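Local structure of polysaccharide biosynthesis protein CapD (Bacillus thuringiensis HD-771, 6BWC) at residues 123-128 with 165-170; 223-228 with 290-295; 9-14 with 80-85; 128-133 with 273-278. The protein probably acts as an NADP-dependent dehydratase of the short-chain dehydrogenase family on UDP-N-acetylglucosamine, early in the biosynthesis of CMP-pseudaminic acid. The protein carries 2 engineered substitutions. All coordinates share one frame; numbering follows the deposited sequence.

Contact 1 (123-128 with 165-170); sequences KVVFTS and TSVRFG. With NAP (NADP nicotinamide-adenine-dinucleotide phosphate), chain N.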
# COMPACT_ATOMS: atom_id res chain seq x y z
N LYS C 123 6.47 -16.05 23.22
CA LYS C 123 7.73 -16.35 22.53
C LYS C 123 7.52 -16.69 21.07
O LYS C 123 6.46 -17.17 20.67
CB LYS C 123 8.44 -17.54 23.16
CG LYS C 123 8.69 -17.46 24.66
CD LYS C 123 9.54 -18.65 25.11
CE LYS C 123 9.95 -18.65 26.58
NZ LYS C 123 11.10 -19.59 26.77
N VAL C 124 8.59 -16.47 20.31
CA VAL C 124 8.68 -16.80 18.90
C VAL C 124 10.01 -17.50 18.66
O VAL C 124 11.04 -17.06 19.16
CB VAL C 124 8.72 -15.55 18.04
CG1 VAL C 124 8.74 -15.91 16.55
CG2 VAL C 124 7.54 -14.65 18.39
N VAL C 125 9.96 -18.59 17.89
CA VAL C 125 11.16 -19.29 17.44
C VAL C 125 11.23 -19.19 15.93
O VAL C 125 10.36 -19.70 15.24
CB VAL C 125 11.14 -20.77 17.86
CG1 VAL C 125 12.27 -21.54 17.18
CG2 VAL C 125 11.25 -20.86 19.38
N PHE C 126 12.25 -18.50 15.44
CA PHE C 126 12.54 -18.46 14.02
C PHE C 126 13.43 -19.66 13.67
O PHE C 126 14.31 -20.08 14.44
CB PHE C 126 13.24 -17.15 13.62
CG PHE C 126 13.63 -17.08 12.17
CD1 PHE C 126 12.67 -17.22 11.17
CD2 PHE C 126 14.95 -16.87 11.79
CE1 PHE C 126 13.01 -17.17 9.83
CE2 PHE C 126 15.31 -16.82 10.45
CZ PHE C 126 14.34 -16.98 9.47
N THR C 127 13.19 -20.18 12.47
CA THR C 127 13.85 -21.36 12.00
C THR C 127 14.76 -20.93 10.85
O THR C 127 14.30 -20.74 9.71
CB THR C 127 12.75 -22.37 11.62
OG1 THR C 127 12.45 -23.15 12.78
CG2 THR C 127 13.16 -23.26 10.55
N SER C 128 16.04 -20.73 11.18
CA SER C 128 17.08 -20.33 10.20
C SER C 128 17.76 -21.57 9.68
O SER C 128 17.46 -22.67 10.14
CB SER C 128 18.14 -19.41 10.83
OG SER C 128 19.05 -18.93 9.85
N THR C 165 13.81 -15.83 19.40
CA THR C 165 14.95 -16.73 19.37
C THR C 165 15.07 -17.39 18.01
O THR C 165 14.07 -17.67 17.37
CB THR C 165 14.79 -17.89 20.38
OG1 THR C 165 14.08 -17.44 21.54
CG2 THR C 165 16.14 -18.41 20.79
N SER C 166 16.30 -17.67 17.62
CA SER C 166 16.57 -18.42 16.41
C SER C 166 17.15 -19.81 16.72
O SER C 166 17.92 -20.01 17.65
CB SER C 166 17.52 -17.63 15.52
OG SER C 166 16.81 -16.59 14.89
N VAL C 167 16.73 -20.78 15.93
CA VAL C 167 17.28 -22.12 15.93
C VAL C 167 18.06 -22.15 14.60
O VAL C 167 17.98 -21.16 13.87
CB VAL C 167 16.10 -23.10 16.08
CG1 VAL C 167 16.09 -24.20 15.06
CG2 VAL C 167 16.07 -23.66 17.48
N ARG C 168 18.84 -23.18 14.28
CA ARG C 168 19.64 -23.15 13.04
C ARG C 168 19.97 -24.55 12.55
O ARG C 168 20.76 -25.27 13.16
CB ARG C 168 20.92 -22.31 13.25
CG ARG C 168 21.54 -21.66 12.02
CD ARG C 168 22.93 -21.07 12.36
NE ARG C 168 22.95 -19.63 12.66
CZ ARG C 168 24.03 -18.93 13.06
NH1 ARG C 168 25.21 -19.51 13.24
NH2 ARG C 168 23.95 -17.63 13.27
N PHE C 169 19.35 -24.91 11.45
CA PHE C 169 19.33 -26.30 10.97
C PHE C 169 20.43 -26.59 9.94
O PHE C 169 20.94 -25.67 9.27
CB PHE C 169 17.99 -26.63 10.24
CG PHE C 169 16.73 -26.53 11.09
CD1 PHE C 169 15.52 -26.24 10.46
CD2 PHE C 169 16.72 -26.75 12.45
CE1 PHE C 169 14.34 -26.16 11.18
CE2 PHE C 169 15.54 -26.68 13.18
CZ PHE C 169 14.34 -26.37 12.54
N GLY C 170 20.73 -27.87 9.79
CA GLY C 170 21.37 -28.37 8.57
C GLY C 170 20.42 -29.28 7.85
O GLY C 170 19.29 -29.45 8.25
PA NAP N . 8.67 -26.95 3.65
O1A NAP N . 8.32 -28.41 3.71
O2A NAP N . 8.74 -26.34 2.29
O5B NAP N . 7.67 -26.11 4.56
C5B NAP N . 7.36 -24.76 4.21
C4B NAP N . 6.07 -24.34 4.92
O4B NAP N . 5.79 -22.95 4.77
C3B NAP N . 4.89 -25.04 4.30
O3B NAP N . 3.97 -25.21 5.37
C2B NAP N . 4.42 -24.05 3.26
O2B NAP N . 3.09 -24.38 2.91
C1B NAP N . 4.61 -22.73 4.00
N9A NAP N . 4.80 -21.45 3.23
C8A NAP N . 5.62 -21.16 2.19
N7A NAP N . 5.52 -19.84 1.80
C5A NAP N . 4.62 -19.27 2.62
C6A NAP N . 4.00 -17.94 2.80
N6A NAP N . 4.32 -16.89 2.02
N1A NAP N . 3.09 -17.77 3.78
C2A NAP N . 2.73 -18.78 4.59
N3A NAP N . 3.23 -20.01 4.49
C4A NAP N . 4.16 -20.32 3.55
O3 NAP N . 10.05 -26.62 4.43
PN NAP N . 10.70 -27.41 5.68
O1N NAP N . 9.65 -27.88 6.67
O2N NAP N . 11.73 -28.36 5.16
O5D NAP N . 11.59 -26.26 6.34
C5D NAP N . 10.99 -25.41 7.29
C4D NAP N . 11.98 -24.31 7.68
O4D NAP N . 13.23 -24.93 7.98
C3D NAP N . 12.27 -23.20 6.66
O3D NAP N . 12.19 -21.94 7.34
C2D NAP N . 13.68 -23.44 6.18
O2D NAP N . 14.38 -22.24 5.90
C1D NAP N . 14.29 -24.18 7.38
N1N NAP N . 15.40 -25.08 7.04
C2N NAP N . 15.12 -26.24 6.43
C3N NAP N . 16.09 -27.16 6.07
C7N NAP N . 15.77 -28.43 5.36
O7N NAP N . 16.71 -29.10 4.92
N7N NAP N . 14.52 -28.83 5.16
C4N NAP N . 17.50 -26.89 6.42
C5N NAP N . 17.70 -25.59 7.08
C6N NAP N . 16.65 -24.75 7.39
P2B NAP N . 2.40 -23.81 1.57
O1X NAP N . 1.17 -24.69 1.53
O2X NAP N . 2.04 -22.37 1.87
O3X NAP N . 3.43 -23.99 0.42

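Contact 2 (223-228 with 290-295); sequences GGETFI and MFIIPS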
# COMPACT_ATOMS: atom_id res chain seq x y z
N GLY C 223 15.93 -15.35 25.12
CA GLY C 223 15.57 -14.42 24.04
C GLY C 223 16.77 -13.75 23.42
O GLY C 223 17.59 -13.18 24.12
N GLY C 224 16.86 -13.82 22.10
CA GLY C 224 17.98 -13.28 21.34
C GLY C 224 19.09 -14.28 21.09
O GLY C 224 20.10 -13.94 20.44
N GLU C 225 18.93 -15.51 21.59
CA GLU C 225 19.96 -16.54 21.42
C GLU C 225 19.73 -17.29 20.14
O GLU C 225 18.70 -17.10 19.47
CB GLU C 225 20.08 -17.48 22.62
CG GLU C 225 18.80 -18.09 23.15
CD GLU C 225 18.70 -17.93 24.65
OE1 GLU C 225 17.68 -17.37 25.10
OE2 GLU C 225 19.64 -18.33 25.38
N THR C 226 20.72 -18.11 19.78
CA THR C 226 20.68 -18.95 18.59
C THR C 226 21.14 -20.36 18.96
O THR C 226 22.28 -20.55 19.32
CB THR C 226 21.54 -18.35 17.44
OG1 THR C 226 21.01 -17.06 17.09
CG2 THR C 226 21.54 -19.25 16.20
N PHE C 227 20.24 -21.34 18.89
CA PHE C 227 20.60 -22.74 19.15
C PHE C 227 21.04 -23.51 17.88
O PHE C 227 20.34 -23.48 16.87
CB PHE C 227 19.41 -23.46 19.78
CG PHE C 227 18.99 -22.92 21.12
CD1 PHE C 227 18.11 -21.87 21.22
CD2 PHE C 227 19.47 -23.48 22.29
CE1 PHE C 227 17.72 -21.38 22.46
CE2 PHE C 227 19.10 -22.99 23.53
CZ PHE C 227 18.21 -21.94 23.61
N ILE C 228 22.19 -24.18 17.93
CA ILE C 228 22.64 -25.08 16.84
C ILE C 228 23.04 -26.44 17.39
O ILE C 228 23.71 -26.56 18.41
CB ILE C 228 23.84 -24.54 16.03
CG1 ILE C 228 23.70 -23.05 15.75
CG2 ILE C 228 24.02 -25.34 14.74
CD1 ILE C 228 24.41 -22.18 16.77
N MET C 290 24.60 -29.55 21.74
CA MET C 290 24.08 -28.26 21.27
C MET C 290 25.03 -27.09 21.57
O MET C 290 25.68 -27.08 22.61
CB MET C 290 22.77 -28.06 22.00
CG MET C 290 22.01 -26.78 21.72
SD MET C 290 20.58 -26.80 22.79
CE MET C 290 19.62 -28.10 22.01
N PHE C 291 25.11 -26.11 20.66
CA PHE C 291 25.75 -24.81 20.97
C PHE C 291 24.68 -23.76 21.13
O PHE C 291 23.64 -23.83 20.48
CB PHE C 291 26.71 -24.33 19.87
CG PHE C 291 27.82 -25.29 19.53
CD1 PHE C 291 29.07 -25.19 20.14
CD2 PHE C 291 27.64 -26.26 18.53
CE1 PHE C 291 30.10 -26.04 19.79
CE2 PHE C 291 28.67 -27.13 18.19
CZ PHE C 291 29.90 -27.02 18.82
N ILE C 292 24.95 -22.78 21.98
CA ILE C 292 24.09 -21.62 22.18
C ILE C 292 24.95 -20.39 21.91
O ILE C 292 25.91 -20.15 22.62
CB ILE C 292 23.54 -21.57 23.62
CG1 ILE C 292 22.69 -22.83 23.88
CG2 ILE C 292 22.71 -20.29 23.85
CD1 ILE C 292 22.09 -22.97 25.27
N ILE C 293 24.61 -19.64 20.86
CA ILE C 293 25.25 -18.35 20.61
C ILE C 293 24.33 -17.31 21.24
O ILE C 293 23.15 -17.29 20.95
CB ILE C 293 25.41 -18.04 19.10
CG1 ILE C 293 26.02 -19.24 18.35
CG2 ILE C 293 26.28 -16.80 18.90
CD1 ILE C 293 26.18 -19.00 16.85
N PRO C 294 24.87 -16.45 22.12
CA PRO C 294 24.06 -15.34 22.61
C PRO C 294 23.87 -14.17 21.60
O PRO C 294 24.38 -14.19 20.47
CB PRO C 294 24.86 -14.87 23.83
CG PRO C 294 26.26 -15.18 23.47
CD PRO C 294 26.13 -16.55 22.86
N SER C 295 23.15 -13.14 22.06
CA SER C 295 22.86 -11.97 21.26
C SER C 295 24.11 -11.13 20.99
O SER C 295 24.76 -10.69 21.93
CB SER C 295 21.83 -11.11 21.98
OG SER C 295 21.33 -10.11 21.13
O HOH W 1 22.16 -15.15 18.65

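Contact 3 (9-14 with 80-85); sequences NVLIIG and DYVFHV. With NAP (NADP nicotinamide-adenine-dinucleotide phosphate), chain N.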
# COMPACT_ATOMS: atom_id res chain seq x y z
N ASN C 9 -2.14 -21.97 23.65
CA ASN C 9 -2.51 -21.69 22.27
C ASN C 9 -1.24 -21.56 21.42
O ASN C 9 -0.32 -20.82 21.79
CB ASN C 9 -3.31 -20.39 22.23
CG ASN C 9 -4.59 -20.47 23.05
OD1 ASN C 9 -4.95 -21.52 23.54
ND2 ASN C 9 -5.29 -19.36 23.16
N VAL C 10 -1.18 -22.26 20.29
CA VAL C 10 0.05 -22.33 19.50
C VAL C 10 -0.21 -22.11 18.02
O VAL C 10 -1.11 -22.74 17.46
CB VAL C 10 0.74 -23.69 19.69
CG1 VAL C 10 1.99 -23.80 18.80
CG2 VAL C 10 1.08 -23.90 21.16
N LEU C 11 0.59 -21.23 17.40
CA LEU C 11 0.59 -21.02 15.95
C LEU C 11 1.86 -21.63 15.36
O LEU C 11 2.97 -21.29 15.80
CB LEU C 11 0.55 -19.53 15.62
CG LEU C 11 0.41 -19.10 14.16
CD1 LEU C 11 -0.94 -19.45 13.54
CD2 LEU C 11 0.62 -17.61 14.06
N ILE C 12 1.71 -22.56 14.40
CA ILE C 12 2.83 -23.05 13.59
C ILE C 12 2.70 -22.48 12.20
O ILE C 12 2.09 -23.11 11.32
CB ILE C 12 2.90 -24.58 13.45
CG1 ILE C 12 2.78 -25.26 14.81
CG2 ILE C 12 4.22 -24.97 12.82
CD1 ILE C 12 2.67 -26.77 14.70
N ILE C 13 3.28 -21.30 12.03
CA ILE C 13 3.38 -20.61 10.73
C ILE C 13 4.24 -21.47 9.80
O ILE C 13 5.46 -21.51 9.94
CB ILE C 13 3.97 -19.17 10.88
CG1 ILE C 13 3.00 -18.27 11.68
CG2 ILE C 13 4.29 -18.53 9.52
CD1 ILE C 13 3.56 -16.91 12.02
N GLY C 14 3.57 -22.17 8.87
CA GLY C 14 4.20 -23.16 7.98
C GLY C 14 4.09 -24.59 8.49
O GLY C 14 5.01 -25.38 8.33
N ASP C 80 -0.07 -17.84 22.40
CA ASP C 80 1.00 -17.84 23.35
C ASP C 80 2.34 -18.17 22.72
O ASP C 80 3.34 -17.54 23.07
CB ASP C 80 0.68 -18.81 24.49
CG ASP C 80 -0.49 -18.33 25.34
OD1 ASP C 80 -0.59 -17.11 25.65
OD2 ASP C 80 -1.32 -19.19 25.72
N TYR C 81 2.39 -19.12 21.78
CA TYR C 81 3.69 -19.59 21.22
C TYR C 81 3.66 -19.71 19.70
O TYR C 81 2.90 -20.50 19.15
CB TYR C 81 4.08 -20.94 21.86
CG TYR C 81 4.21 -20.89 23.38
CD1 TYR C 81 5.31 -20.33 23.98
CD2 TYR C 81 3.21 -21.41 24.19
CE1 TYR C 81 5.41 -20.26 25.36
CE2 TYR C 81 3.31 -21.35 25.57
CZ TYR C 81 4.41 -20.77 26.15
OH TYR C 81 4.49 -20.70 27.52
N VAL C 82 4.50 -18.92 19.04
CA VAL C 82 4.59 -18.85 17.57
C VAL C 82 5.84 -19.61 17.06
O VAL C 82 6.96 -19.31 17.42
CB VAL C 82 4.63 -17.35 17.10
CG1 VAL C 82 4.74 -17.23 15.59
CG2 VAL C 82 3.39 -16.61 17.55
N PHE C 83 5.63 -20.61 16.20
CA PHE C 83 6.72 -21.22 15.45
C PHE C 83 6.73 -20.70 13.99
O PHE C 83 5.86 -21.11 13.20
CB PHE C 83 6.60 -22.75 15.42
CG PHE C 83 6.71 -23.42 16.76
CD1 PHE C 83 7.95 -23.83 17.24
CD2 PHE C 83 5.57 -23.73 17.51
CE1 PHE C 83 8.06 -24.50 18.45
CE2 PHE C 83 5.67 -24.39 18.73
CZ PHE C 83 6.92 -24.78 19.20
N HIS C 84 7.71 -19.85 13.66
CA HIS C 84 7.87 -19.29 12.30
C HIS C 84 8.76 -20.21 11.41
O HIS C 84 9.98 -20.06 11.30
CB HIS C 84 8.34 -17.82 12.38
CG HIS C 84 8.74 -17.19 11.07
ND1 HIS C 84 8.21 -17.55 9.85
CD2 HIS C 84 9.61 -16.18 10.81
CE1 HIS C 84 8.76 -16.82 8.90
NE2 HIS C 84 9.60 -15.97 9.46
N VAL C 85 8.08 -21.15 10.76
CA VAL C 85 8.69 -22.23 9.98
C VAL C 85 8.46 -22.09 8.44
O VAL C 85 9.09 -22.81 7.63
CB VAL C 85 8.14 -23.57 10.52
CG1 VAL C 85 9.01 -24.74 10.08
CG2 VAL C 85 8.07 -23.53 12.04
PA NAP N . 8.67 -26.95 3.65
O1A NAP N . 8.32 -28.41 3.71
O2A NAP N . 8.74 -26.34 2.29
O5B NAP N . 7.67 -26.11 4.56
C5B NAP N . 7.36 -24.76 4.21
C4B NAP N . 6.07 -24.34 4.92
O4B NAP N . 5.79 -22.95 4.77
C3B NAP N . 4.89 -25.04 4.30
O3B NAP N . 3.97 -25.21 5.37
C2B NAP N . 4.42 -24.05 3.26
O2B NAP N . 3.09 -24.38 2.91
C1B NAP N . 4.61 -22.73 4.00
N9A NAP N . 4.80 -21.45 3.23
C8A NAP N . 5.62 -21.16 2.19
N7A NAP N . 5.52 -19.84 1.80
C5A NAP N . 4.62 -19.27 2.62
C6A NAP N . 4.00 -17.94 2.80
N6A NAP N . 4.32 -16.89 2.02
N1A NAP N . 3.09 -17.77 3.78
C2A NAP N . 2.73 -18.78 4.59
N3A NAP N . 3.23 -20.01 4.49
C4A NAP N . 4.16 -20.32 3.55
O3 NAP N . 10.05 -26.62 4.43
PN NAP N . 10.70 -27.41 5.68
O1N NAP N . 9.65 -27.88 6.67
O2N NAP N . 11.73 -28.36 5.16
O5D NAP N . 11.59 -26.26 6.34
C5D NAP N . 10.99 -25.41 7.29
C4D NAP N . 11.98 -24.31 7.68
O4D NAP N . 13.23 -24.93 7.98
C3D NAP N . 12.27 -23.20 6.66
O3D NAP N . 12.19 -21.94 7.34
C2D NAP N . 13.68 -23.44 6.18
O2D NAP N . 14.38 -22.24 5.90
C1D NAP N . 14.29 -24.18 7.38
N1N NAP N . 15.40 -25.08 7.04
C2N NAP N . 15.12 -26.24 6.43
C3N NAP N . 16.09 -27.16 6.07
C7N NAP N . 15.77 -28.43 5.36
O7N NAP N . 16.71 -29.10 4.92
N7N NAP N . 14.52 -28.83 5.16
C4N NAP N . 17.50 -26.89 6.42
C5N NAP N . 17.70 -25.59 7.08
C6N NAP N . 16.65 -24.75 7.39
P2B NAP N . 2.40 -23.81 1.57
O1X NAP N . 1.17 -24.69 1.53
O2X NAP N . 2.04 -22.37 1.87
O3X NAP N . 3.43 -23.99 0.42

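Contact 4 (128-133 with 273-278); sequences SSNAAI and EELMTH. Engineered in segment 128-133: Asn130 (natural residue Asp), Ala131 (natural residue Lys). With UD1 (uridine-diphosphate-N-acetylglucosamine), chain O.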
# COMPACT_ATOMS: atom_id res chain seq x y z
N SER C 128 16.04 -20.73 11.18
CA SER C 128 17.08 -20.33 10.20
C SER C 128 17.76 -21.57 9.68
O SER C 128 17.46 -22.67 10.14
CB SER C 128 18.14 -19.41 10.83
OG SER C 128 19.05 -18.93 9.85
N SER C 129 18.66 -21.36 8.71
CA SER C 129 19.57 -22.39 8.20
C SER C 129 21.03 -22.08 8.54
O SER C 129 21.38 -20.94 8.82
CB SER C 129 19.44 -22.48 6.69
OG SER C 129 20.51 -23.24 6.14
N ASN C 130 21.88 -23.10 8.47
CA ASN C 130 23.31 -22.88 8.57
C ASN C 130 23.87 -22.23 7.28
O ASN C 130 25.05 -21.89 7.18
CB ASN C 130 24.07 -24.13 9.14
CG ASN C 130 24.07 -25.39 8.22
OD1 ASN C 130 24.13 -26.52 8.74
ND2 ASN C 130 24.06 -25.22 6.91
N ALA C 131 23.00 -22.06 6.29
CA ALA C 131 23.30 -21.24 5.09
C ALA C 131 23.54 -19.75 5.36
O ALA C 131 24.16 -19.07 4.56
CB ALA C 131 22.18 -21.40 4.07
N ALA C 132 23.04 -19.26 6.48
CA ALA C 132 23.22 -17.86 6.86
C ALA C 132 24.65 -17.48 7.20
O ALA C 132 24.92 -16.31 7.42
CB ALA C 132 22.33 -17.54 8.07
N ILE C 133 25.56 -18.46 7.27
CA ILE C 133 26.92 -18.21 7.69
C ILE C 133 27.77 -18.01 6.45
O ILE C 133 27.96 -18.93 5.68
CB ILE C 133 27.49 -19.36 8.53
CG1 ILE C 133 26.83 -19.36 9.92
CG2 ILE C 133 28.98 -19.19 8.75
CD1 ILE C 133 25.37 -19.68 9.91
N GLU C 273 29.08 -26.45 4.42
CA GLU C 273 28.26 -25.51 5.18
C GLU C 273 28.99 -25.23 6.48
O GLU C 273 30.07 -25.75 6.69
CB GLU C 273 26.85 -26.06 5.40
CG GLU C 273 25.99 -26.16 4.13
CD GLU C 273 25.51 -24.83 3.55
OE1 GLU C 273 25.86 -23.74 4.09
OE2 GLU C 273 24.76 -24.87 2.53
N GLU C 274 28.42 -24.36 7.32
CA GLU C 274 29.05 -23.94 8.57
C GLU C 274 27.98 -23.71 9.65
O GLU C 274 26.90 -23.20 9.35
CB GLU C 274 29.90 -22.66 8.35
CG GLU C 274 30.90 -22.69 7.19
CD GLU C 274 31.70 -21.40 7.03
OE1 GLU C 274 31.30 -20.53 6.23
OE2 GLU C 274 32.73 -21.24 7.71
N LEU C 275 28.28 -24.08 10.88
CA LEU C 275 27.35 -23.96 12.01
C LEU C 275 27.37 -22.55 12.61
O LEU C 275 26.39 -22.14 13.26
CB LEU C 275 27.70 -24.95 13.13
CG LEU C 275 27.91 -26.43 12.78
CD1 LEU C 275 28.49 -27.16 13.99
CD2 LEU C 275 26.61 -27.08 12.30
N MET C 276 28.52 -21.87 12.45
CA MET C 276 28.76 -20.49 12.92
C MET C 276 30.04 -19.89 12.32
O MET C 276 30.98 -20.60 11.98
CB MET C 276 28.83 -20.41 14.46
CG MET C 276 29.82 -21.35 15.12
SD MET C 276 29.53 -21.42 16.90
CE MET C 276 29.91 -23.12 17.25
N THR C 277 30.07 -18.58 12.19
CA THR C 277 31.30 -17.89 11.86
C THR C 277 32.34 -18.15 12.95
O THR C 277 32.02 -18.54 14.09
CB THR C 277 31.08 -16.37 11.73
OG1 THR C 277 30.39 -15.89 12.89
CG2 THR C 277 30.25 -16.06 10.48
N HIS C 278 33.61 -17.96 12.59
CA HIS C 278 34.69 -18.03 13.57
C HIS C 278 34.43 -17.06 14.72
O HIS C 278 34.49 -17.47 15.89
CB HIS C 278 36.02 -17.71 12.92
CG HIS C 278 37.17 -17.85 13.87
ND1 HIS C 278 37.56 -16.84 14.73
CD2 HIS C 278 37.96 -18.90 14.15
CE1 HIS C 278 38.56 -17.26 15.47
NE2 HIS C 278 38.83 -18.51 15.14
C1' UD1 O . 18.97 -27.76 2.28
C2' UD1 O . 17.82 -26.78 2.48
C3' UD1 O . 18.32 -25.37 2.77
C4' UD1 O . 19.39 -25.35 3.87
C5' UD1 O . 20.40 -26.51 3.74
C6' UD1 O . 21.20 -26.65 5.04
C7' UD1 O . 15.99 -27.66 1.09
C8' UD1 O . 15.38 -27.64 -0.30
N2' UD1 O . 16.96 -26.76 1.32
O1' UD1 O . 19.80 -27.31 1.22
O3' UD1 O . 17.20 -24.55 3.14
O4' UD1 O . 20.10 -24.13 3.85
O5' UD1 O . 19.76 -27.77 3.44
O6' UD1 O . 22.57 -26.99 4.78
O7' UD1 O . 15.64 -28.50 1.91
N1 UD1 O . 22.17 -32.30 -5.26
C2 UD1 O . 22.44 -33.17 -6.36
N3 UD1 O . 21.54 -33.30 -7.35
C4 UD1 O . 20.37 -32.63 -7.33
C5 UD1 O . 20.06 -31.80 -6.28
C6 UD1 O . 20.97 -31.66 -5.25
O2 UD1 O . 23.51 -33.80 -6.44
O4 UD1 O . 19.53 -32.76 -8.24
C1B UD1 O . 23.15 -32.11 -4.17
C2B UD1 O . 23.41 -30.66 -3.77
O2' UD1 O . 24.44 -30.06 -4.55
C3B UD1 O . 23.74 -30.73 -2.30
C4B UD1 O . 22.94 -31.93 -1.85
O4B UD1 O . 22.62 -32.70 -3.01
O3B UD1 O . 25.12 -30.99 -2.00
C5B UD1 O . 21.65 -31.57 -1.13
O5B UD1 O . 20.71 -30.84 -1.94
PA UD1 O . 19.31 -30.53 -1.23
O1A UD1 O . 18.25 -30.05 -2.19
O2A UD1 O . 18.90 -31.67 -0.28
O3A UD1 O . 19.62 -29.45 -0.07
PB UD1 O . 20.63 -28.20 0.12
O1B UD1 O . 20.64 -27.35 -1.13
O2B UD1 O . 21.99 -28.56 0.71

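Contact 1 (123-128 with 165-170)
Ser166 meets the ring of Phe126 edge-on: its OG lies in the ring plane, 3.6 Å from Phe126 CD2. Phe126 CG is anti to its own backbone N (chi1 177°), and one face of the ring has Ser128 N 4.0 Å above its plane, offset toward the rim. On the opposite face of the sheet Thr127 OG1 lies 3.7 Å from Phe169 CZ. The Phe169 ring presents its edge to the cofactor ribose, NAP O4D lying in its plane, while Phe169 CB lies beside the nicotinamide, nearest C5N. Between these two layers of side chains runs a parallel ladder. Phe126 bonds through both its N and its O, Phe126 N to Thr165 O at 2.8 Å and Val167 N to Phe126 O at 2.9 Å. The bond from Ser128 N to Val167 O is weak, and Phe169 N meets Ser128 O from above the carbonyl plane, 39° out of it. The pair belongs to the beta-alpha-beta unit 123-129, 138-156, 163-169. Helix 138-156 covers Phe126 and Ser166, helix 207-220 covers Val125, Val167 and Phe169, and strands 81-84 and 226-229 flank the two.

Contact 2 (223-228 with 290-295)
The antiparallel ladder of Thr226 to Ile228 with Phe291 to Ile293 is where the Rossmann-type sheet, parallel up to strand 226-229, reverses direction. Thr226 and Ile293 form one hydrogen-bonded pair, with Thr226 N to Ile293 O at 2.8 Å and the reciprocal bond from Ile293 N to Thr226 O. Ile228 and Phe291 form the next, Phe291 N reaching Ile228 O at 2.7 Å and Ile228 N bonding back to Phe291 O. Between them Phe227 and Ile292 are a non-hydrogen-bonded pair, and their side chains lie side by side, pointing the same way, with Phe227 CE2 3.5 Å from Ile292 CD1. Met290 adds a Met-aromatic contact at the edge of the same ring, its SD 4.8 Å from the Phe227 centroid and 74° off the ring normal. Met290 CG is anti to the backbone N, and chi2 of -177° carries SD on in an extended chain, to 3.5 Å from Phe227 CD2. On the other face Ile228 crosses Ile293 at a slant, CD1 to CD1 3.6 Å apart. Before the ladder begins, Glu225 turns back on its own loop, where its OE1 accepts from Gly223 N at 2.7 Å. A water lies within hydrogen-bonding reach of Gly224 O, Thr226 OG1 and Ile293 O. Phe291 also has a cation-pi contact with Lys230 and an edge-to-face one with Tyr314. Leu213 and Ala217 of helix 207-220 cover Phe227, strand 163-169 lies beside strand 226-229, and strand 285-286 lies on the other side of 290-293.

Contact 3 (9-14 with 80-85)
Val10 CG1 sits in the plane of the Phe83 ring, at its edge, 3.7 Å from CE2. Two residues on, Ile12 CG2 is 4.2 Å from Phe83 CB and equally near Val85 CG2, the Ile12 and Val85 side chains lying side by side. On the other face Ile13 crosses Val82 at a slant, its CD1 3.8 Å from Val82 CG1. The strands are parallel. Phe83 N donates to Leu11 O at 2.8 Å and Val85 N to Ile13 O. At the start of the ladder Asn9 O takes two donors: Tyr81 N, and Asp80 N, which lies 38° out of the carbonyl plane. This is the central strand pair of a Rossmann fold. Gly14, with a positive phi of 95°, leads from the first strand into a glycine-rich turn consistent with a dinucleotide-binding GxGxxG motif, and Val85 CG1 touches the cofactor at NAP C5D, 3.5 Å away. Farther out, Asp80 forms a salt bridge to Lys122, His84 NE2 bonds to Thr109 OG1, and Asn9 ND2 to Asn78 O. Helix 18-29 covers Ile12, Phe83 and Val85, helix 207-220 reaches Tyr81 and Phe83, and strand 34-39 bonds to the far side of strand 9-13.

Contact 4 (128-133 with 273-278)
Ile133 lies against the backbone and side chains of residues 274-277. Its CG2, anti to the backbone N, is 3.6 Å from Glu274 CB and 3.8 Å from Thr277 CG2, while CG1 sits 3.7 Å from Met276 CA. The carboxylate of Glu274 goes to a salt bridge with Lys270, whose NZ also bonds Ile133 O, so one lysine ties both sides together. Asn130, an engineered residue, crosses Glu273 at about a right angle, its amide plane turned 35° from the carboxylate. Asn130 CG stands between the backbone N and the carbonyl carbon (chi1 67°). Its ND2 is 3.3 Å from Glu273 CB and makes a weak bond to UD1 O6' at 3.1 Å. Beside it Ser129 OG accepts from the N of Ala131, also engineered, at 2.8 Å, forming an ST turn. The same OG shares a hydrogen bond with the sugar hydroxyl O4' of UD1. Thr277 also packs on Thr136 of a second subunit. Ser129, Asn130, Ala131 and Glu273 line the sugar end of the nucleotide-sugar pocket, where strand 123-129 ends. There Ser129 packs on Tyr139, whose spacing from Lys143 fits the YxxxK pattern of short-chain dehydrogenases.

In the fold
Contacts 3, 1 and 2 follow one another across the same large sheet, with contacts 1 and 3 parallel and buried and contact 2 antiparallel and only partly buried, near one edge of the sheet. Strands 81-84 and 123-129 join contact 3 to contact 1, and strands 163-169 and 226-229 join contact 1 to contact 2. Both parallel pairs reach NADP with their strand ends, whereas the Ile228 side chain of contact 2 is about 10 Å from either ligand. Contact 4, also buried, shares Ser128 with contact 1. It replaces ladder bonding with side-chain packing, one end of which reaches the sugar. Arg168 of contact 1 bonds its Leu275 O, and its Met276 packs on Phe291 and Ile293 of contact 2.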